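Local coordinates for Exo-beta-1,4-mannosidase (Rhizomucor miehei, PDB 4LYP), which probably hydrolyses terminal, non-reducing beta-D-mannose residues from manno-oligosaccharides as a family 5 glycoside hydrolase that also shows transglycosylation activity, at residues Glu395-Tyr400 / Ser422-Asp427; Asn388-Gly393 / Gly411-Glu416; Ile250-Lys255 / His282-Tyr287. One frame throughout, in Å; residues are numbered along the deposited sequence.

In the fold
From the N terminus, contact 3 comes first: helix 244-257 meets the loop segment 282-287, closing an excursion that includes strand 262-264 and helix 273-280 before the chain enters strand 288-292 of the TIM barrel. Contacts 2 and 1 lie later and cross, their segments alternating. Strand 386-394 leads into the long loop whose 411-416 part returns to it in contact 2, while contact 1 joins the beginning of that loop to its exit at 422-427. Contacts 1 and 2 touch: Ser-422 OG reaches Asp-412 OD2, and Val-423 O meets Gly-393 N between neighbouring strands. Contact 3 is separate, its centre about 36 Å from that of contact 1; the two lie on opposite sides of the chain's centre.

Contact 1 (Glu395-Tyr400 / Ser422-Asp427); sequences EGRSTY and SVYSND
Arg-397 packs on Tyr-424, tying the start of the loop after barrel strand 386-394 to strand 423-424 and the turn after it. CD of Arg-397 sits over one face of the Tyr-424 ring, 4.0 Å from its centroid, in a CH-pi contact, and CB of Tyr-424 lies against the centre of one guanidinium face, the planes 34° apart. A bend at chi2 (-72°) helps bring the Arg-397 chain back over the ring.

Two of the three polar bonds across the contact meet at Ser-425 OG. Arg-397 NH2 donates to Ser-425 OG at 3.2 Å, almost straight (167°) and in the guanidinium plane, and Ser-425 OG donates to Glu-395 OE2 at 3.0 Å, nearly along the C-O axis. Gln-87 of helix 78-90 also bonds OE2. Ser-398 N gives Tyr-424 OH a weak bond of 3.3 Å.

Bonds close by along the chain set the frame: Arg-397 NH1 donates to Gly-396 O (2.8 Å) and to O of Gly-394, just before the segment, and Asp-427 OD2 receives Tyr-424 N across a type I turn. The guanidinium is thus fixed in rotation through both terminal nitrogens, and the serine hydroxyl relays between arginine and carboxylate, probably polarised by both charges.

Contact 2 (Asn388-Gly393 / Gly411-Glu416); sequences NFWAYG and GDPPHE
Trp-390 meets Pro-413 at the C-terminal end of the last strand of the TIM barrel, where strand 386-394 is interrupted and the loop after it folds back. The indole presents its edge: Pro-413 CG lies near the ring plane, 3.6 Å from Trp-390 CZ2. With CG anti to the backbone N (chi1 178°), the ring reaches out from the strand to the returning loop. The peptide bond between Trp-390 and Ala-391 is cis, a non-proline cis peptide at the position familiar from family 5 glycoside hydrolases. It leaves the methyl of Ala-391 over one face of the indole beside it, offset toward the rim, and Trp-63 brings a ring whose plane lies at about 10° to that of Trp-390.

Gly-411 fits between the tryptophan and the strand backbone. Ala-391 CB is 3.5 Å from Gly-411 O, and farther along Gly-393 CA lies 3.7 Å from Gly-411 N. Trp-390 NE1 also comes near Gly-411 O, but the angle is too poor for a hydrogen bond; that carbonyl accepts from Trp-63 instead, while Gly-411 N is hydrogen-bonded to Ser-422 OG.

The indole N-H is used on a water in the ring plane, which joins the tryptophan to both acids of 411-416. Glu-416 lines one of the two guanidine pockets, together with Trp-153, Glu-238, Trp-293 and Asn-296, so the contact borders what is probably the substrate cleft. Glu-416 OE2 bonds a Tris molecule, probably from the crystallisation liquor, that also lies close to Trp-390. The water accepts from Trp-390 NE1 at 2.8 Å and donates to Asp-412 OD1 at 2.8 Å and to Glu-416 OE1 at 2.7 Å.

Contact 3 (Ile250-Lys255 / His282-Tyr287); sequences ISTFIK and HKNIDY
Asp-286 OD2 takes two donors: Lys-255 NZ forms a salt bridge with it at 2.7 Å, and the backbone N of Val-263 donates to the same oxygen. The lysine arrives on the syn side, 16° out of the carboxylate plane, and NZ also bonds His-261 O. Bends at chi2 and chi3 (69° and 67°) carry the lysine chain past Asn-284, whose OD1 lies 3.5 Å from Lys-255 CG.

The other end of that amide turns to the helix. Asn-284 ND2 donates to Thr-252 OG1 at 3.0 Å, with the hydroxyl close to the amide plane, while the threonine is also bonded to Glu-248 O, one turn back. A water closes a second link, accepting from Asn-284 N at 2.8 Å and donating to Ser-251 OG at 2.9 Å; the serine oxygen bonds Phe-247 O as well. Alongside these bonds, Ser-251 CB packs 3.6 Å from Ile-285 CD1 and 3.4 Å from Asn-284 O.

Residues His-282 to Ile-285 form a type I turn, and His-282 ND1 adds a bond to Glu-248 of the helix. In the TIM barrel, helix 244-257 follows the fourth strand (230-234) and 282-287 leads from helix 273-280 into the sixth (288-292), so the contact fastens the outer helix layer to an alpha-to-beta loop, with strand 262-264 touching both Lys-255 and Asp-286 and helix 197-213 packed on Ile-250 and Phe-253.

Contact 1 (Glu395-Tyr400 / Ser422-Asp427)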
# COMPACT_ATOMS: atom_id res chain seq x y z
N GLU A 395 2.57 17.62 -1.18
CA GLU A 395 2.11 19.01 -1.10
C GLU A 395 0.79 19.10 -0.35
O GLU A 395 0.35 20.22 -0.02
CB GLU A 395 1.98 19.59 -2.49
CG GLU A 395 3.28 19.63 -3.25
CD GLU A 395 4.25 20.63 -2.64
OE1 GLU A 395 3.97 21.87 -2.68
OE2 GLU A 395 5.16 20.19 -1.97
N GLY A 396 0.09 18.00 -0.12
CA GLY A 396 -1.16 18.07 0.66
C GLY A 396 -0.88 18.43 2.10
O GLY A 396 0.22 18.19 2.61
N ARG A 397 -1.86 19.00 2.82
CA ARG A 397 -1.71 19.33 4.22
C ARG A 397 -3.04 19.11 4.89
O ARG A 397 -4.12 19.45 4.30
CB ARG A 397 -1.30 20.82 4.43
CG ARG A 397 0.09 21.15 3.87
CD ARG A 397 1.22 20.53 4.74
NE ARG A 397 2.56 20.95 4.28
CZ ARG A 397 3.21 20.43 3.23
NH1 ARG A 397 2.69 19.49 2.48
NH2 ARG A 397 4.49 20.77 2.96
N SER A 398 -3.05 18.67 6.14
CA SER A 398 -4.31 18.37 6.82
C SER A 398 -5.09 19.62 7.16
O SER A 398 -6.28 19.49 7.54
CB SER A 398 -4.00 17.59 8.06
OG SER A 398 -3.11 18.28 8.91
N THR A 399 -4.49 20.82 7.03
CA THR A 399 -5.19 22.07 7.34
C THR A 399 -5.87 22.61 6.08
O THR A 399 -6.56 23.63 6.20
CB THR A 399 -4.13 23.09 7.86
OG1 THR A 399 -3.10 23.20 6.86
CG2 THR A 399 -3.59 22.71 9.22
N TYR A 400 -5.72 22.00 4.93
CA TYR A 400 -6.29 22.54 3.69
C TYR A 400 -7.76 22.14 3.51
O TYR A 400 -8.20 21.08 4.03
CB TYR A 400 -5.49 22.01 2.50
CG TYR A 400 -4.11 22.59 2.36
CD1 TYR A 400 -3.24 22.00 1.41
CD2 TYR A 400 -3.62 23.68 3.11
CE1 TYR A 400 -1.92 22.51 1.21
CE2 TYR A 400 -2.32 24.17 2.93
CZ TYR A 400 -1.51 23.58 1.99
OH TYR A 400 -0.22 24.06 1.83
N SER A 422 0.87 11.01 7.41
CA SER A 422 1.52 11.60 6.20
C SER A 422 2.88 12.08 6.50
O SER A 422 3.16 12.77 7.49
CB SER A 422 0.68 12.77 5.74
OG SER A 422 -0.51 12.38 5.06
N VAL A 423 3.76 11.84 5.52
CA VAL A 423 5.07 12.52 5.44
C VAL A 423 4.92 13.63 4.44
O VAL A 423 4.71 13.40 3.25
CB VAL A 423 6.15 11.53 4.95
CG1 VAL A 423 7.49 12.27 4.77
CG2 VAL A 423 6.38 10.37 5.93
N TYR A 424 5.04 14.90 4.91
CA TYR A 424 4.92 16.04 4.01
C TYR A 424 6.25 16.33 3.33
O TYR A 424 7.33 15.96 3.82
CB TYR A 424 4.43 17.27 4.78
CG TYR A 424 3.09 17.03 5.42
CD1 TYR A 424 1.96 16.71 4.66
CD2 TYR A 424 2.94 17.14 6.79
CE1 TYR A 424 0.71 16.53 5.23
CE2 TYR A 424 1.71 16.96 7.40
CZ TYR A 424 0.57 16.69 6.60
OH TYR A 424 -0.69 16.57 7.17
N SER A 425 6.16 17.08 2.20
CA SER A 425 7.35 17.35 1.40
C SER A 425 8.50 18.00 2.13
O SER A 425 9.65 17.77 1.73
CB SER A 425 6.92 18.26 0.24
OG SER A 425 6.33 19.43 0.74
N ASN A 426 8.20 18.77 3.16
CA ASN A 426 9.28 19.42 3.93
C ASN A 426 9.36 18.96 5.39
O ASN A 426 9.98 19.62 6.19
CB ASN A 426 9.08 20.96 3.85
CG ASN A 426 7.75 21.38 4.48
OD1 ASN A 426 6.89 20.57 4.75
ND2 ASN A 426 7.56 22.66 4.69
N ASP A 427 8.84 17.77 5.69
CA ASP A 427 9.01 17.22 7.02
C ASP A 427 10.47 16.87 7.25
O ASP A 427 11.23 16.55 6.30
CB ASP A 427 8.12 15.99 7.21
CG ASP A 427 6.70 16.35 7.59
OD1 ASP A 427 6.36 17.54 7.85
OD2 ASP A 427 5.86 15.39 7.67

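Contact 2 (Asn388-Gly393 / Gly411-Glu416)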
# COMPACT_ATOMS: atom_id res chain seq x y z
N ASN A 388 8.19 0.16 2.20
CA ASN A 388 7.40 1.28 1.66
C ASN A 388 6.80 1.98 2.87
O ASN A 388 5.85 1.47 3.50
CB ASN A 388 6.27 0.86 0.72
CG ASN A 388 6.73 0.04 -0.43
OD1 ASN A 388 7.13 -1.12 -0.28
ND2 ASN A 388 6.66 0.62 -1.65
N PHE A 389 7.33 3.16 3.28
CA PHE A 389 6.70 3.88 4.39
C PHE A 389 5.28 4.30 3.99
O PHE A 389 4.97 4.52 2.81
CB PHE A 389 7.55 5.08 4.82
CG PHE A 389 7.65 6.17 3.79
CD1 PHE A 389 6.73 7.22 3.79
CD2 PHE A 389 8.64 6.20 2.83
CE1 PHE A 389 6.74 8.23 2.81
CE2 PHE A 389 8.70 7.19 1.87
CZ PHE A 389 7.78 8.22 1.88
N TRP A 390 4.42 4.35 5.03
CA TRP A 390 3.01 4.76 4.84
C TRP A 390 2.84 6.09 5.57
O TRP A 390 2.89 6.11 6.78
CB TRP A 390 2.09 3.71 5.42
CG TRP A 390 0.66 4.14 5.28
CD1 TRP A 390 -0.03 5.14 5.99
CD2 TRP A 390 -0.25 3.69 4.26
NE1 TRP A 390 -1.28 5.31 5.48
CE2 TRP A 390 -1.46 4.46 4.39
CE3 TRP A 390 -0.18 2.71 3.23
CZ2 TRP A 390 -2.59 4.24 3.58
CZ3 TRP A 390 -1.29 2.53 2.40
CH2 TRP A 390 -2.49 3.29 2.58
N ALA A 391 2.70 7.20 4.80
CA ALA A 391 2.58 7.26 3.34
C ALA A 391 3.03 8.70 2.97
O ALA A 391 3.06 9.59 3.80
CB ALA A 391 1.17 7.00 2.83
N TYR A 392 3.33 8.90 1.69
CA TYR A 392 3.81 10.21 1.27
C TYR A 392 2.64 11.17 1.09
O TYR A 392 1.74 10.91 0.33
CB TYR A 392 4.63 10.12 -0.01
CG TYR A 392 5.35 11.43 -0.31
CD1 TYR A 392 6.23 11.98 0.63
CD2 TYR A 392 5.15 12.12 -1.50
CE1 TYR A 392 6.88 13.15 0.37
CE2 TYR A 392 5.84 13.31 -1.77
CZ TYR A 392 6.70 13.81 -0.80
OH TYR A 392 7.36 15.01 -1.00
N GLY A 393 2.66 12.27 1.83
CA GLY A 393 1.65 13.33 1.71
C GLY A 393 2.00 14.40 0.73
O GLY A 393 1.12 15.08 0.20
N GLY A 411 -1.51 11.52 2.53
CA GLY A 411 -1.19 10.10 2.69
C GLY A 411 -2.18 9.32 3.57
O GLY A 411 -2.02 8.09 3.65
N ASP A 412 -3.10 10.00 4.24
CA ASP A 412 -4.06 9.37 5.13
C ASP A 412 -5.38 9.18 4.43
O ASP A 412 -5.99 10.19 4.01
CB ASP A 412 -4.23 10.22 6.39
CG ASP A 412 -2.86 10.48 7.00
OD1 ASP A 412 -2.27 9.56 7.57
OD2 ASP A 412 -2.36 11.64 6.88
N PRO A 413 -5.90 7.97 4.27
CA PRO A 413 -7.21 7.81 3.60
C PRO A 413 -8.34 8.37 4.46
O PRO A 413 -8.17 8.64 5.65
CB PRO A 413 -7.31 6.26 3.40
CG PRO A 413 -5.91 5.72 3.58
CD PRO A 413 -5.27 6.66 4.59
N PRO A 414 -9.51 8.51 3.83
CA PRO A 414 -10.58 9.33 4.46
C PRO A 414 -11.37 8.58 5.55
O PRO A 414 -12.35 9.12 6.03
CB PRO A 414 -11.45 9.71 3.31
CG PRO A 414 -11.23 8.64 2.26
CD PRO A 414 -9.75 8.29 2.37
N HIS A 415 -10.94 7.39 5.93
CA HIS A 415 -11.47 6.72 7.11
C HIS A 415 -10.64 7.08 8.37
O HIS A 415 -11.00 6.60 9.46
CB HIS A 415 -11.55 5.22 6.94
CG HIS A 415 -10.20 4.57 6.95
ND1 HIS A 415 -9.13 5.11 6.28
CD2 HIS A 415 -9.77 3.43 7.61
CE1 HIS A 415 -8.07 4.33 6.51
NE2 HIS A 415 -8.44 3.31 7.30
N GLU A 416 -9.59 7.88 8.21
CA GLU A 416 -8.69 8.24 9.30
C GLU A 416 -8.53 9.72 9.33
O GLU A 416 -8.72 10.42 8.34
CB GLU A 416 -7.30 7.61 8.99
CG GLU A 416 -7.31 6.12 9.33
CD GLU A 416 -6.12 5.34 8.84
OE1 GLU A 416 -5.27 5.84 8.07
OE2 GLU A 416 -5.99 4.18 9.30
O HOH W 1 -2.90 6.89 7.17

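Contact 3 (Ile250-Lys255 / His282-Tyr287)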
# COMPACT_ATOMS: atom_id res chain seq x y z
N ILE A 250 -7.14 -16.85 -6.22
CA ILE A 250 -7.02 -15.51 -6.78
C ILE A 250 -5.63 -15.28 -7.30
O ILE A 250 -5.44 -14.65 -8.34
CB ILE A 250 -7.48 -14.40 -5.80
CG1 ILE A 250 -8.87 -14.53 -5.21
CG2 ILE A 250 -7.42 -13.03 -6.54
CD1 ILE A 250 -9.95 -14.54 -6.30
N SER A 251 -4.59 -15.77 -6.57
CA SER A 251 -3.23 -15.55 -7.08
C SER A 251 -3.04 -16.21 -8.46
O SER A 251 -2.38 -15.68 -9.31
CB SER A 251 -2.20 -16.04 -6.08
OG SER A 251 -2.27 -17.48 -5.88
N THR A 252 -3.63 -17.40 -8.64
CA THR A 252 -3.47 -18.13 -9.90
C THR A 252 -4.22 -17.39 -11.00
O THR A 252 -3.73 -17.26 -12.12
CB THR A 252 -4.03 -19.57 -9.72
OG1 THR A 252 -3.18 -20.21 -8.82
CG2 THR A 252 -4.06 -20.36 -11.07
N PHE A 253 -5.41 -16.84 -10.69
CA PHE A 253 -6.16 -16.04 -11.66
C PHE A 253 -5.33 -14.84 -12.11
O PHE A 253 -5.21 -14.54 -13.29
CB PHE A 253 -7.49 -15.55 -11.04
CG PHE A 253 -8.30 -14.70 -11.94
CD1 PHE A 253 -9.18 -15.26 -12.85
CD2 PHE A 253 -8.15 -13.31 -11.93
CE1 PHE A 253 -9.93 -14.43 -13.71
CE2 PHE A 253 -8.86 -12.53 -12.79
CZ PHE A 253 -9.76 -13.07 -13.67
N ILE A 254 -4.73 -14.12 -11.13
CA ILE A 254 -3.96 -12.93 -11.43
C ILE A 254 -2.72 -13.30 -12.29
O ILE A 254 -2.45 -12.62 -13.27
CB ILE A 254 -3.51 -12.21 -10.13
CG1 ILE A 254 -4.73 -11.63 -9.46
CG2 ILE A 254 -2.46 -11.15 -10.37
CD1 ILE A 254 -4.45 -11.11 -8.07
N LYS A 255 -2.03 -14.38 -11.91
CA LYS A 255 -0.84 -14.79 -12.64
C LYS A 255 -1.17 -15.19 -14.07
O LYS A 255 -0.49 -14.79 -15.03
CB LYS A 255 -0.18 -15.97 -11.91
CG LYS A 255 1.09 -16.42 -12.60
CD LYS A 255 2.29 -15.53 -12.60
CE LYS A 255 2.86 -15.37 -11.23
NZ LYS A 255 4.21 -14.61 -11.21
N HIS A 282 2.10 -20.43 -1.62
CA HIS A 282 1.37 -20.72 -2.84
C HIS A 282 2.29 -20.51 -4.01
O HIS A 282 3.09 -19.54 -3.98
CB HIS A 282 0.13 -19.82 -3.01
CG HIS A 282 -0.86 -19.97 -1.87
ND1 HIS A 282 -1.70 -21.02 -1.76
CD2 HIS A 282 -1.02 -19.23 -0.74
CE1 HIS A 282 -2.36 -20.95 -0.61
NE2 HIS A 282 -1.94 -19.83 0.04
N LYS A 283 2.14 -21.31 -5.06
CA LYS A 283 3.02 -21.19 -6.19
C LYS A 283 2.96 -19.76 -6.79
O LYS A 283 3.97 -19.24 -7.33
CB LYS A 283 2.60 -22.21 -7.30
CG LYS A 283 3.44 -22.13 -8.59
CD LYS A 283 3.12 -23.29 -9.48
CE LYS A 283 4.12 -23.44 -10.65
NZ LYS A 283 5.55 -23.13 -10.35
N ASN A 284 1.76 -19.16 -6.82
CA ASN A 284 1.59 -17.89 -7.53
C ASN A 284 1.58 -16.71 -6.57
O ASN A 284 1.10 -15.64 -6.94
CB ASN A 284 0.37 -17.93 -8.43
CG ASN A 284 0.58 -18.93 -9.51
OD1 ASN A 284 1.61 -18.90 -10.16
ND2 ASN A 284 -0.38 -19.87 -9.69
N ILE A 285 2.13 -16.88 -5.37
CA ILE A 285 2.51 -15.75 -4.53
C ILE A 285 4.02 -15.68 -4.56
O ILE A 285 4.70 -16.55 -4.00
CB ILE A 285 1.94 -15.86 -3.09
CG1 ILE A 285 0.40 -15.84 -3.09
CG2 ILE A 285 2.55 -14.76 -2.20
CD1 ILE A 285 -0.24 -14.51 -3.46
N ASP A 286 4.58 -14.68 -5.24
CA ASP A 286 6.01 -14.68 -5.49
C ASP A 286 6.85 -14.15 -4.38
O ASP A 286 8.02 -14.49 -4.25
CB ASP A 286 6.28 -13.84 -6.78
CG ASP A 286 5.73 -14.52 -7.99
OD1 ASP A 286 6.23 -15.62 -8.35
OD2 ASP A 286 4.79 -13.96 -8.62
N TYR A 287 6.29 -13.25 -3.55
CA TYR A 287 7.04 -12.67 -2.48
C TYR A 287 6.12 -12.38 -1.32
O TYR A 287 4.89 -12.55 -1.48
CB TYR A 287 7.88 -11.42 -2.86
CG TYR A 287 7.02 -10.22 -3.22
CD1 TYR A 287 6.52 -10.02 -4.50
CD2 TYR A 287 6.77 -9.23 -2.25
CE1 TYR A 287 5.80 -8.85 -4.86
CE2 TYR A 287 6.06 -8.06 -2.56
CZ TYR A 287 5.59 -7.90 -3.85
OH TYR A 287 4.87 -6.76 -4.20
O HOH W 2 -0.89 -20.02 -6.24